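Local atomic coordinates of hypothetical membrane protein (Corynebacterium glutamicum, PDB entry 6JS9), a protein that binds heme through its N-terminal HtaA domain and probably hands it on within the heme uptake machinery of Corynebacteria. Residues Trp15-Asn23 / Phe163-Asp174; Trp83-Ile92 / Leu103-Glu111. All blocks are in the same frame, centred on the assembly; numbering follows the deposited sequence.

Interaction 1: residues Trp15-Asn23 / Phe163-Asp174; sequences WGFRQSFRN and FGGFYETGEALD. With HEM (protoporphyrin IX containing Fe), chain C.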
loop_
_atom_site.group_PDB
_atom_site.type_symbol
_atom_site.label_atom_id
_atom_site.label_comp_id
_atom_site.label_asym_id
_atom_site.label_seq_id
_atom_site.Cartn_x
_atom_site.Cartn_y
_atom_site.Cartn_z
ATOM N N TRP A 15 -4.702 0.648 -5.952
ATOM C CA TRP A 15 -5.049 0.685 -4.527
ATOM C C TRP A 15 -4.614 2.010 -3.929
ATOM O O TRP A 15 -3.416 2.304 -3.912
ATOM C CB TRP A 15 -4.376 -0.463 -3.779
ATOM C CG TRP A 15 -4.834 -0.669 -2.362
ATOM C CD1 TRP A 15 -6.101 -0.954 -1.944
ATOM C CD2 TRP A 15 -4.016 -0.670 -1.178
ATOM N NE1 TRP A 15 -6.128 -1.104 -0.572
ATOM C CE2 TRP A 15 -4.857 -0.953 -0.085
ATOM C CE3 TRP A 15 -2.652 -0.465 -0.942
ATOM C CZ2 TRP A 15 -4.384 -1.013 1.230
ATOM C CZ3 TRP A 15 -2.178 -0.541 0.363
ATOM C CH2 TRP A 15 -3.046 -0.803 1.431
ATOM N N GLY A 16 -5.566 2.779 -3.399
ATOM C CA GLY A 16 -5.245 4.058 -2.787
ATOM C C GLY A 16 -5.280 4.014 -1.271
ATOM O O GLY A 16 -5.641 5.003 -0.632
ATOM N N PHE A 17 -4.921 2.865 -0.692
ATOM C CA PHE A 17 -4.909 2.633 0.757
ATOM C C PHE A 17 -6.318 2.700 1.345
ATOM O O PHE A 17 -6.916 1.657 1.643
ATOM C CB PHE A 17 -3.969 3.620 1.469
ATOM C CG PHE A 17 -3.938 3.463 2.969
ATOM C CD1 PHE A 17 -3.577 2.255 3.550
ATOM C CD2 PHE A 17 -4.250 4.532 3.800
ATOM C CE1 PHE A 17 -3.545 2.099 4.945
ATOM C CE2 PHE A 17 -4.207 4.394 5.191
ATOM C CZ PHE A 17 -3.846 3.163 5.761
ATOM N N ARG A 18 -6.865 3.906 1.510
ATOM C CA ARG A 18 -8.189 4.053 2.118
ATOM C C ARG A 18 -8.748 5.429 1.793
ATOM O O ARG A 18 -8.137 6.443 2.147
ATOM C CB ARG A 18 -8.126 3.849 3.627
ATOM C CG ARG A 18 -9.430 4.186 4.297
ATOM C CD ARG A 18 -9.681 3.349 5.517
ATOM N NE ARG A 18 -10.758 3.945 6.293
ATOM C CZ ARG A 18 -11.372 3.355 7.304
ATOM N NH1 ARG A 18 -11.019 2.131 7.669
ATOM N NH2 ARG A 18 -12.337 4.000 7.951
ATOM N N GLN A 19 -9.918 5.472 1.148
ATOM C CA GLN A 19 -10.416 6.749 0.649
ATOM C C GLN A 19 -10.596 7.766 1.775
ATOM O O GLN A 19 -10.304 8.953 1.593
ATOM C CB GLN A 19 -11.731 6.565 -0.106
ATOM C CG GLN A 19 -12.134 7.822 -0.865
ATOM C CD GLN A 19 -13.415 7.649 -1.637
ATOM O OE1 GLN A 19 -14.282 6.867 -1.250
ATOM N NE2 GLN A 19 -13.543 8.371 -2.741
ATOM N N SER A 20 -11.074 7.327 2.941
ATOM C CA SER A 20 -11.268 8.277 4.037
ATOM C C SER A 20 -9.950 8.892 4.483
ATOM O O SER A 20 -9.920 10.047 4.924
ATOM C CB SER A 20 -11.958 7.603 5.223
ATOM O OG SER A 20 -11.074 6.714 5.886
ATOM N N PHE A 21 -8.851 8.142 4.383
ATOM C CA PHE A 21 -7.555 8.726 4.699
ATOM C C PHE A 21 -7.140 9.752 3.650
ATOM O O PHE A 21 -6.667 10.843 3.994
ATOM C CB PHE A 21 -6.494 7.641 4.835
ATOM C CG PHE A 21 -5.180 8.161 5.322
ATOM C CD1 PHE A 21 -5.065 8.668 6.612
ATOM C CD2 PHE A 21 -4.066 8.160 4.500
ATOM C CE1 PHE A 21 -3.863 9.147 7.070
ATOM C CE2 PHE A 21 -2.859 8.642 4.958
ATOM C CZ PHE A 21 -2.758 9.140 6.245
ATOM N N ARG A 22 -7.299 9.422 2.361
ATOM C CA ARG A 22 -6.981 10.398 1.319
ATOM C C ARG A 22 -7.805 11.667 1.492
ATOM O O ARG A 22 -7.299 12.775 1.278
ATOM C CB ARG A 22 -7.209 9.806 -0.081
ATOM C CG ARG A 22 -6.399 8.539 -0.372
ATOM C CD ARG A 22 -6.295 8.229 -1.872
ATOM N NE ARG A 22 -7.586 8.188 -2.555
ATOM C CZ ARG A 22 -8.443 7.175 -2.477
ATOM N NH1 ARG A 22 -8.155 6.116 -1.734
ATOM N NH2 ARG A 22 -9.590 7.229 -3.131
ATOM N N ASN A 23 -9.084 11.517 1.863
ATOM C CA ASN A 23 -9.941 12.673 2.086
ATOM C C ASN A 23 -9.500 13.435 3.326
ATOM O O ASN A 23 -9.436 14.670 3.316
ATOM C CB ASN A 23 -11.397 12.234 2.240
ATOM C CG ASN A 23 -12.048 11.841 0.923
ATOM O OD1 ASN A 23 -11.566 12.173 -0.162
ATOM N ND2 ASN A 23 -13.172 11.146 1.020
ATOM N N PHE A 163 -0.265 3.922 11.544
ATOM C CA PHE A 163 -1.094 5.059 11.186
ATOM C C PHE A 163 -1.749 5.678 12.420
ATOM O O PHE A 163 -2.917 6.063 12.396
ATOM C CB PHE A 163 -2.118 4.653 10.135
ATOM C CG PHE A 163 -1.537 4.573 8.747
ATOM C CD1 PHE A 163 -0.874 3.423 8.316
ATOM C CD2 PHE A 163 -1.630 5.656 7.880
ATOM C CE1 PHE A 163 -0.323 3.348 7.038
ATOM C CE2 PHE A 163 -1.083 5.596 6.605
ATOM C CZ PHE A 163 -0.431 4.433 6.178
ATOM N N GLY A 164 -0.991 5.756 13.519
ATOM C CA GLY A 164 -1.377 6.534 14.683
ATOM C C GLY A 164 -2.403 5.906 15.599
ATOM O O GLY A 164 -2.854 6.571 16.549
ATOM N N GLY A 165 -2.788 4.655 15.354
ATOM C CA GLY A 165 -3.770 4.008 16.203
ATOM C C GLY A 165 -5.184 4.508 16.035
ATOM O O GLY A 165 -6.032 4.221 16.885
ATOM N N PHE A 166 -5.463 5.268 14.971
ATOM C CA PHE A 166 -6.811 5.774 14.732
ATOM C C PHE A 166 -7.732 4.697 14.177
ATOM O O PHE A 166 -8.931 4.693 14.482
ATOM C CB PHE A 166 -6.760 6.974 13.773
ATOM C CG PHE A 166 -6.101 8.202 14.367
ATOM C CD1 PHE A 166 -4.714 8.308 14.427
ATOM C CD2 PHE A 166 -6.870 9.245 14.871
ATOM C CE1 PHE A 166 -4.105 9.440 14.979
ATOM C CE2 PHE A 166 -6.269 10.374 15.423
ATOM C CZ PHE A 166 -4.889 10.474 15.479
ATOM N N TYR A 167 -7.198 3.788 13.366
ATOM C CA TYR A 167 -7.932 2.619 12.918
ATOM C C TYR A 167 -7.753 1.481 13.909
ATOM O O TYR A 167 -6.725 1.381 14.579
ATOM C CB TYR A 167 -7.438 2.160 11.547
ATOM C CG TYR A 167 -7.551 3.189 10.443
ATOM C CD1 TYR A 167 -8.744 3.886 10.218
ATOM C CD2 TYR A 167 -6.467 3.467 9.625
ATOM C CE1 TYR A 167 -8.843 4.818 9.196
ATOM C CE2 TYR A 167 -6.558 4.402 8.606
ATOM C CZ TYR A 167 -7.745 5.071 8.388
ATOM O OH TYR A 167 -7.822 5.994 7.348
ATOM N N GLU A 168 -8.760 0.613 13.982
ATOM C CA GLU A 168 -8.669 -0.613 14.762
ATOM C C GLU A 168 -8.089 -1.729 13.900
ATOM O O GLU A 168 -8.269 -1.751 12.678
ATOM C CB GLU A 168 -10.042 -1.035 15.285
ATOM C CG GLU A 168 -10.808 0.059 16.016
ATOM C CD GLU A 168 -10.123 0.506 17.304
ATOM O OE1 GLU A 168 -9.749 -0.370 18.116
ATOM O OE2 GLU A 168 -9.956 1.736 17.500
ATOM N N THR A 169 -7.396 -2.663 14.549
ATOM C CA THR A 169 -6.938 -3.859 13.852
ATOM C C THR A 169 -8.095 -4.517 13.107
ATOM O O THR A 169 -9.208 -4.634 13.630
ATOM C CB THR A 169 -6.324 -4.857 14.838
ATOM O OG1 THR A 169 -5.192 -4.264 15.480
ATOM C CG2 THR A 169 -5.873 -6.125 14.105
ATOM N N GLY A 170 -7.824 -4.939 11.874
ATOM C CA GLY A 170 -8.822 -5.611 11.077
ATOM C C GLY A 170 -9.761 -4.687 10.343
ATOM O O GLY A 170 -10.680 -5.174 9.670
ATOM N N GLU A 171 -9.552 -3.372 10.431
ATOM C CA GLU A 171 -10.444 -2.442 9.760
ATOM C C GLU A 171 -10.337 -2.581 8.250
ATOM O O GLU A 171 -9.254 -2.807 7.701
ATOM C CB GLU A 171 -10.137 -1.008 10.169
ATOM C CG GLU A 171 -11.348 -0.119 10.027
ATOM C CD GLU A 171 -11.337 1.062 10.979
ATOM O OE1 GLU A 171 -10.972 0.901 12.168
ATOM O OE2 GLU A 171 -11.700 2.161 10.523
ATOM N N ALA A 172 -11.478 -2.452 7.578
ATOM C CA ALA A 172 -11.489 -2.510 6.126
ATOM C C ALA A 172 -10.772 -1.300 5.547
ATOM O O ALA A 172 -10.876 -0.182 6.066
ATOM C CB ALA A 172 -12.921 -2.574 5.601
ATOM N N LEU A 173 -10.023 -1.532 4.485
ATOM C CA LEU A 173 -9.379 -0.480 3.724
ATOM C C LEU A 173 -10.016 -0.472 2.338
ATOM O O LEU A 173 -11.048 -1.112 2.120
ATOM C CB LEU A 173 -7.861 -0.698 3.701
ATOM C CG LEU A 173 -7.122 -0.763 5.045
ATOM C CD1 LEU A 173 -5.664 -1.196 4.812
ATOM C CD2 LEU A 173 -7.197 0.574 5.852
ATOM N N ASP A 174 -9.437 0.285 1.410
ATOM C CA ASP A 174 -9.950 0.256 0.051
ATOM C C ASP A 174 -9.791 -1.163 -0.490
ATOM O O ASP A 174 -8.821 -1.848 -0.146
ATOM C CB ASP A 174 -9.198 1.227 -0.866
ATOM C CG ASP A 174 -9.658 2.676 -0.723
ATOM O OD1 ASP A 174 -10.596 2.949 0.043
ATOM O OD2 ASP A 174 -9.072 3.540 -1.407
HETATM C CHA HEM C . -7.942 11.152 11.995
HETATM C CHB HEM C . -3.390 9.537 11.464
HETATM C CHC HEM C . -1.604 13.503 13.649
HETATM C CHD HEM C . -6.166 14.890 14.583
HETATM C C1A HEM C . -6.862 10.369 11.630
HETATM C C2A HEM C . -6.908 9.134 10.874
HETATM C C3A HEM C . -5.662 8.678 10.715
HETATM C C4A HEM C . -4.767 9.621 11.371
HETATM C CMA HEM C . -5.274 7.373 9.966
HETATM C CAA HEM C . -8.198 8.493 10.344
HETATM C CBA HEM C . -8.699 9.296 9.144
HETATM C CGA HEM C . -9.888 8.586 8.560
HETATM O O1A HEM C . -9.686 7.663 7.721
HETATM O O2A HEM C . -11.031 8.948 8.953
HETATM C C1B HEM C . -2.523 10.457 12.015
HETATM C C2B HEM C . -1.076 10.303 12.077
HETATM C C3B HEM C . -0.568 11.399 12.681
HETATM C C4B HEM C . -1.686 12.281 13.011
HETATM C CMB HEM C . -0.338 9.055 11.510
HETATM C CAB HEM C . 0.902 11.795 13.011
HETATM C CBB HEM C . 1.980 11.051 12.726
HETATM C C1C HEM C . -2.683 14.236 14.119
HETATM C C2C HEM C . -2.621 15.496 14.831
HETATM C C3C HEM C . -3.884 15.883 15.091
HETATM C C4C HEM C . -4.784 14.882 14.536
HETATM C CMC HEM C . -1.288 16.183 15.187
HETATM C CAC HEM C . -4.387 17.152 15.832
HETATM C CBC HEM C . -3.582 18.062 16.375
HETATM C C1D HEM C . -7.050 14.025 13.956
HETATM C C2D HEM C . -8.505 14.134 13.924
HETATM C C3D HEM C . -8.992 13.099 13.211
HETATM C C4D HEM C . -7.870 12.299 12.766
HETATM C CMD HEM C . -9.347 15.252 14.586
HETATM C CAD HEM C . -10.470 12.786 12.870
HETATM C CBD HEM C . -10.750 13.543 11.566
HETATM C CGD HEM C . -12.158 13.329 11.060
HETATM O O1D HEM C . -12.602 14.165 10.237
HETATM O O2D HEM C . -12.843 12.350 11.466
HETATM N NA HEM C . -5.539 10.631 11.905
HETATM N NB HEM C . -2.850 11.673 12.600
HETATM N NC HEM C . -4.011 13.910 13.945
HETATM N ND HEM C . -6.715 12.890 13.230
HETATM FE FE HEM C . -4.772 12.431 12.647
HETATM O O HOH W 1 -8.284 2.537 -3.785
#
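D174 and R22 form a salt bridge in which NH1 of R22 meets OD2 of D174 at 2.8 Å, nearly along the C-O axis and in the guanidinium plane. R22 NH1 also bonds G16 O, and a water joins OD2 to G16 N. The other carboxylate oxygen, OD1, accepts the backbone N of Q19 from above the carboxylate plane, so an acidic residue suits a place beside the first turn of helix 19-26. The backbone of D174 is held too: its N donates to F17 O, and its O takes the indole NE1 of W15 at 2.8 Å.

A second salt bridge runs from R18 NH1 to E171 OE2 at 2.9 Å. R18 leaves the backbone with CG opposite N (chi1 172°) and bends at chi2, which carries the guanidinium to E171 and Y167. Y167 brings CE1 over one guanidinium face, the planes 29° apart, while R18 NE donates to S20 OG and probably helps to orient that hydroxyl.

The apolar contacts are mostly aromatic. F163 stacks offset on F17, centroids 4.4 Å apart, and turns its edge to the face of F21, a three-ring cluster. L173 CD1 packs at the rim of the W15 indole.

S20 OG and Y167 OH both donate to heme propionate O1A; the serine distance, 2.5 Å, is unusually short and its exact value doubtful. F166 lays its ring face over the porphyrin. This part of the HtaA heme pocket, next to the axial ligand Y24, holds one propionate and covers a porphyrin face.

Interaction 2: residues Trp83-Ile92 / Leu103-Glu111; sequences WILDTTMSDI and LVVDLVARE. With HEM (protoporphyrin IX containing Fe), chain C.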
loop_
_atom_site.group_PDB
_atom_site.type_symbol
_atom_site.label_atom_id
_atom_site.label_comp_id
_atom_site.label_asym_id
_atom_site.label_seq_id
_atom_site.Cartn_x
_atom_site.Cartn_y
_atom_site.Cartn_z
ATOM N N TRP A 83 5.924 19.145 9.034
ATOM C CA TRP A 83 4.635 18.477 8.909
ATOM C C TRP A 83 4.574 17.396 9.976
ATOM O O TRP A 83 5.436 16.514 10.013
ATOM C CB TRP A 83 4.438 17.886 7.511
ATOM C CG TRP A 83 4.333 18.930 6.433
ATOM C CD1 TRP A 83 5.365 19.520 5.771
ATOM C CD2 TRP A 83 3.129 19.519 5.909
ATOM N NE1 TRP A 83 4.884 20.436 4.862
ATOM C CE2 TRP A 83 3.516 20.454 4.926
ATOM C CE3 TRP A 83 1.767 19.336 6.166
ATOM C CZ2 TRP A 83 2.591 21.207 4.197
ATOM C CZ3 TRP A 83 0.848 20.080 5.441
ATOM C CH2 TRP A 83 1.264 21.018 4.475
ATOM N N ILE A 84 3.560 17.464 10.841
ATOM C CA ILE A 84 3.494 16.518 11.951
ATOM C C ILE A 84 3.094 15.126 11.466
ATOM O O ILE A 84 3.580 14.118 11.995
ATOM C CB ILE A 84 2.558 17.048 13.051
ATOM C CG1 ILE A 84 3.138 18.337 13.637
ATOM C CG2 ILE A 84 2.394 16.018 14.151
ATOM C CD1 ILE A 84 2.344 18.885 14.795
ATOM N N LEU A 85 2.227 15.031 10.454
ATOM C CA LEU A 85 1.999 13.771 9.750
ATOM C C LEU A 85 2.885 13.780 8.509
ATOM O O LEU A 85 2.661 14.572 7.588
ATOM C CB LEU A 85 0.526 13.587 9.380
ATOM C CG LEU A 85 0.108 12.194 8.860
ATOM C CD1 LEU A 85 -1.395 11.965 9.073
ATOM C CD2 LEU A 85 0.454 11.975 7.376
ATOM N N ASP A 86 3.884 12.889 8.480
ATOM C CA ASP A 86 4.808 12.785 7.343
ATOM C C ASP A 86 5.127 11.296 7.153
ATOM O O ASP A 86 6.071 10.778 7.757
ATOM C CB ASP A 86 6.062 13.620 7.587
ATOM C CG ASP A 86 6.979 13.704 6.371
ATOM O OD1 ASP A 86 6.936 12.815 5.502
ATOM O OD2 ASP A 86 7.765 14.671 6.283
ATOM N N THR A 87 4.340 10.624 6.299
ATOM C CA THR A 87 4.435 9.189 6.061
ATOM C C THR A 87 4.710 8.924 4.591
ATOM O O THR A 87 3.981 9.413 3.719
ATOM C CB THR A 87 3.158 8.453 6.453
ATOM O OG1 THR A 87 2.902 8.650 7.844
ATOM C CG2 THR A 87 3.291 6.940 6.154
ATOM N N THR A 88 5.750 8.140 4.328
ATOM C CA THR A 88 6.119 7.718 2.986
ATOM C C THR A 88 6.037 6.200 2.895
ATOM O O THR A 88 6.637 5.486 3.711
ATOM C CB THR A 88 7.529 8.189 2.620
ATOM O OG1 THR A 88 7.560 9.617 2.605
ATOM C CG2 THR A 88 7.928 7.662 1.232
ATOM N N MET A 89 5.287 5.721 1.910
ATOM C CA MET A 89 5.084 4.304 1.668
ATOM C C MET A 89 5.780 3.938 0.369
ATOM O O MET A 89 5.523 4.569 -0.662
ATOM C CB MET A 89 3.590 4.021 1.586
ATOM C CG MET A 89 3.219 2.626 1.233
ATOM S SD MET A 89 1.426 2.527 1.195
ATOM C CE MET A 89 1.046 3.229 2.797
ATOM N N SER A 90 6.670 2.941 0.419
ATOM C CA SER A 90 7.415 2.507 -0.767
ATOM C C SER A 90 7.658 1.001 -0.714
ATOM O O SER A 90 7.257 0.319 0.234
ATOM C CB SER A 90 8.748 3.245 -0.890
ATOM O OG SER A 90 9.629 2.856 0.148
ATOM N N ASP A 91 8.341 0.493 -1.747
ATOM C CA ASP A 91 8.670 -0.927 -1.888
ATOM C C ASP A 91 7.433 -1.794 -1.663
ATOM O O ASP A 91 7.409 -2.702 -0.829
ATOM C CB ASP A 91 9.811 -1.321 -0.949
ATOM C CG ASP A 91 11.111 -0.615 -1.286
ATOM O OD1 ASP A 91 11.680 -0.868 -2.380
ATOM O OD2 ASP A 91 11.545 0.217 -0.457
ATOM N N ILE A 92 6.381 -1.467 -2.403
ATOM C CA ILE A 92 5.119 -2.185 -2.307
ATOM C C ILE A 92 5.284 -3.563 -2.938
ATOM O O ILE A 92 5.841 -3.696 -4.038
ATOM C CB ILE A 92 4.008 -1.362 -2.983
ATOM C CG1 ILE A 92 3.765 -0.075 -2.177
ATOM C CG2 ILE A 92 2.732 -2.178 -3.169
ATOM C CD1 ILE A 92 3.807 1.182 -3.005
ATOM N N LEU A 103 -0.405 -7.337 1.440
ATOM C CA LEU A 103 0.201 -6.135 0.885
ATOM C C LEU A 103 1.309 -5.696 1.830
ATOM O O LEU A 103 1.037 -5.357 2.985
ATOM C CB LEU A 103 -0.835 -5.021 0.712
ATOM C CG LEU A 103 -1.830 -5.147 -0.437
ATOM C CD1 LEU A 103 -2.922 -4.075 -0.356
ATOM C CD2 LEU A 103 -1.113 -5.074 -1.777
ATOM N N VAL A 104 2.552 -5.717 1.350
ATOM C CA VAL A 104 3.731 -5.427 2.162
ATOM C C VAL A 104 4.356 -4.133 1.666
ATOM O O VAL A 104 4.450 -3.909 0.454
ATOM C CB VAL A 104 4.727 -6.593 2.090
ATOM C CG1 VAL A 104 5.942 -6.325 2.970
ATOM C CG2 VAL A 104 4.025 -7.866 2.514
ATOM N N VAL A 105 4.764 -3.269 2.601
ATOM C CA VAL A 105 5.338 -1.969 2.274
ATOM C C VAL A 105 6.523 -1.688 3.187
ATOM O O VAL A 105 6.678 -2.279 4.262
ATOM C CB VAL A 105 4.322 -0.804 2.395
ATOM C CG1 VAL A 105 3.107 -1.029 1.498
ATOM C CG2 VAL A 105 3.916 -0.611 3.830
ATOM N N ASP A 106 7.372 -0.776 2.730
ATOM C CA ASP A 106 8.326 -0.102 3.591
ATOM C C ASP A 106 7.721 1.244 3.962
ATOM O O ASP A 106 7.127 1.922 3.118
ATOM C CB ASP A 106 9.678 0.104 2.895
ATOM C CG ASP A 106 10.484 -1.188 2.733
ATOM O OD1 ASP A 106 10.049 -2.270 3.189
ATOM O OD2 ASP A 106 11.584 -1.113 2.142
ATOM N N LEU A 107 7.854 1.620 5.225
ATOM C CA LEU A 107 7.291 2.862 5.725
ATOM C C LEU A 107 8.395 3.706 6.332
ATOM O O LEU A 107 9.257 3.196 7.056
ATOM C CB LEU A 107 6.203 2.611 6.788
ATOM C CG LEU A 107 4.816 2.193 6.305
ATOM C CD1 LEU A 107 3.898 2.087 7.491
ATOM C CD2 LEU A 107 4.264 3.189 5.307
ATOM N N VAL A 108 8.360 4.999 6.038
ATOM C CA VAL A 108 9.147 5.996 6.746
ATOM C C VAL A 108 8.147 7.035 7.236
ATOM O O VAL A 108 7.550 7.756 6.425
ATOM C CB VAL A 108 10.219 6.630 5.853
ATOM C CG1 VAL A 108 10.940 7.733 6.600
ATOM C CG2 VAL A 108 11.197 5.549 5.366
ATOM N N ALA A 109 7.937 7.095 8.548
ATOM C CA ALA A 109 6.778 7.798 9.071
ATOM C C ALA A 109 7.091 8.415 10.421
ATOM O O ALA A 109 7.683 7.762 11.287
ATOM C CB ALA A 109 5.576 6.853 9.206
ATOM N N ARG A 110 6.675 9.669 10.603
ATOM C CA ARG A 110 6.733 10.261 11.931
ATOM C C ARG A 110 5.827 9.488 12.879
ATOM O O ARG A 110 4.700 9.127 12.526
ATOM C CB ARG A 110 6.329 11.732 11.893
ATOM C CG ARG A 110 7.371 12.627 11.250
ATOM C CD ARG A 110 7.060 14.082 11.472
ATOM N NE ARG A 110 7.863 14.928 10.598
ATOM C CZ ARG A 110 9.078 15.370 10.907
ATOM N NH1 ARG A 110 9.746 16.141 10.056
ATOM N NH2 ARG A 110 9.625 15.040 12.071
ATOM N N GLU A 111 6.346 9.200 14.071
ATOM C CA GLU A 111 5.529 8.652 15.144
ATOM C C GLU A 111 4.406 9.619 15.507
ATOM O O GLU A 111 4.604 10.838 15.545
ATOM C CB GLU A 111 6.408 8.386 16.369
ATOM C CG GLU A 111 5.707 7.682 17.509
ATOM C CD GLU A 111 6.591 7.539 18.741
ATOM O OE1 GLU A 111 7.621 8.248 18.826
ATOM O OE2 GLU A 111 6.251 6.717 19.621
HETATM C CHA HEM C . -7.942 11.152 11.995
HETATM C CHB HEM C . -3.390 9.537 11.464
HETATM C CHC HEM C . -1.604 13.503 13.649
HETATM C CHD HEM C . -6.166 14.890 14.583
HETATM C C1A HEM C . -6.862 10.369 11.630
HETATM C C2A HEM C . -6.908 9.134 10.874
HETATM C C3A HEM C . -5.662 8.678 10.715
HETATM C C4A HEM C . -4.767 9.621 11.371
HETATM C CMA HEM C . -5.274 7.373 9.966
HETATM C CAA HEM C . -8.198 8.493 10.344
HETATM C CBA HEM C . -8.699 9.296 9.144
HETATM C CGA HEM C . -9.888 8.586 8.560
HETATM O O1A HEM C . -9.686 7.663 7.721
HETATM O O2A HEM C . -11.031 8.948 8.953
HETATM C C1B HEM C . -2.523 10.457 12.015
HETATM C C2B HEM C . -1.076 10.303 12.077
HETATM C C3B HEM C . -0.568 11.399 12.681
HETATM C C4B HEM C . -1.686 12.281 13.011
HETATM C CMB HEM C . -0.338 9.055 11.510
HETATM C CAB HEM C . 0.902 11.795 13.011
HETATM C CBB HEM C . 1.980 11.051 12.726
HETATM C C1C HEM C . -2.683 14.236 14.119
HETATM C C2C HEM C . -2.621 15.496 14.831
HETATM C C3C HEM C . -3.884 15.883 15.091
HETATM C C4C HEM C . -4.784 14.882 14.536
HETATM C CMC HEM C . -1.288 16.183 15.187
HETATM C CAC HEM C . -4.387 17.152 15.832
HETATM C CBC HEM C . -3.582 18.062 16.375
HETATM C C1D HEM C . -7.050 14.025 13.956
HETATM C C2D HEM C . -8.505 14.134 13.924
HETATM C C3D HEM C . -8.992 13.099 13.211
HETATM C C4D HEM C . -7.870 12.299 12.766
HETATM C CMD HEM C . -9.347 15.252 14.586
HETATM C CAD HEM C . -10.470 12.786 12.870
HETATM C CBD HEM C . -10.750 13.543 11.566
HETATM C CGD HEM C . -12.158 13.329 11.060
HETATM O O1D HEM C . -12.602 14.165 10.237
HETATM O O2D HEM C . -12.843 12.350 11.466
HETATM N NA HEM C . -5.539 10.631 11.905
HETATM N NB HEM C . -2.850 11.673 12.600
HETATM N NC HEM C . -4.011 13.910 13.945
HETATM N ND HEM C . -6.715 12.890 13.230
HETATM FE FE HEM C . -4.772 12.431 12.647
HETATM O O HOH W 2 4.449 13.466 14.701
HETATM O O HOH W 3 3.650 10.436 10.119
HETATM O O HOH W 4 8.361 -3.930 1.284
#
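M89 and V105 pack against each other across the two strands, CG of M89 lying 3.7 Å from CG1 of V105. With CG anti to its backbone N (chi1 175°), the methionine runs out from the sheet alongside L107, whose CD2 is 3.9 Å from M89 CB. On the same face T87 sets OG1 and CG2 against the methyl of A109, where a small residue suits a pair whose CA atoms are only 4.1 Å apart. Where the pairing ends, D91 OD2 and D106 OD2 lie 2.9 Å apart, which would probably raise the proton affinity of one; D127 OD1 is a further like charge near D106 OD2.

These side chains are set by the backbone. T88 with V108 and S90 with D106 are hydrogen-bonded antiparallel pairs, each closed by two N-H to O bonds; the shortest, D106 N to S90 O, is 2.7 Å. T87-A109 and M89-L107 are the non-hydrogen-bonded pairs between and beside them, and R110 N adds a bond to D86 O.

Farther out, D106 OD1 takes the backbone N of D128, and a water bridges it to D91 O. At the other end R110 reaches past D86 CB, gives NH2 to G121 O and makes a cation-pi contact with Y123; D86 itself is held by Y123 and H73.

L85 rests CD1 on the porphyrin, 3.4 Å from heme C2B, and the carbonyls of I84 and R110 adjoin the vinyl carbon CBB. The arrangement is an antiparallel beta hairpin whose open end borders the heme pocket.

Interaction 1 and interaction 2 have centres 13 Å apart and meet on the same heme. Along the chain the hairpin of strands 82-97 and 100-110 is nested inside the long loop that 15-23 and 163-174 close, so residues far apart in the sequence are brought against the hairpin. There they pack directly: F163 CZ lies 3.9 Å from M89 CE, W15 CE3 lies 3.7 Å from L103 CD1, and F21 approaches L85. Interaction 1 supplies polar bonds to a propionate and a ring over the porphyrin, whereas interaction 2 supplies a leucine against a pyrrole and backbone carbonyls beside a vinyl group. Together they line one heme pocket, built from helix 19-26, the loop after helix 157-162 and the hairpin's end.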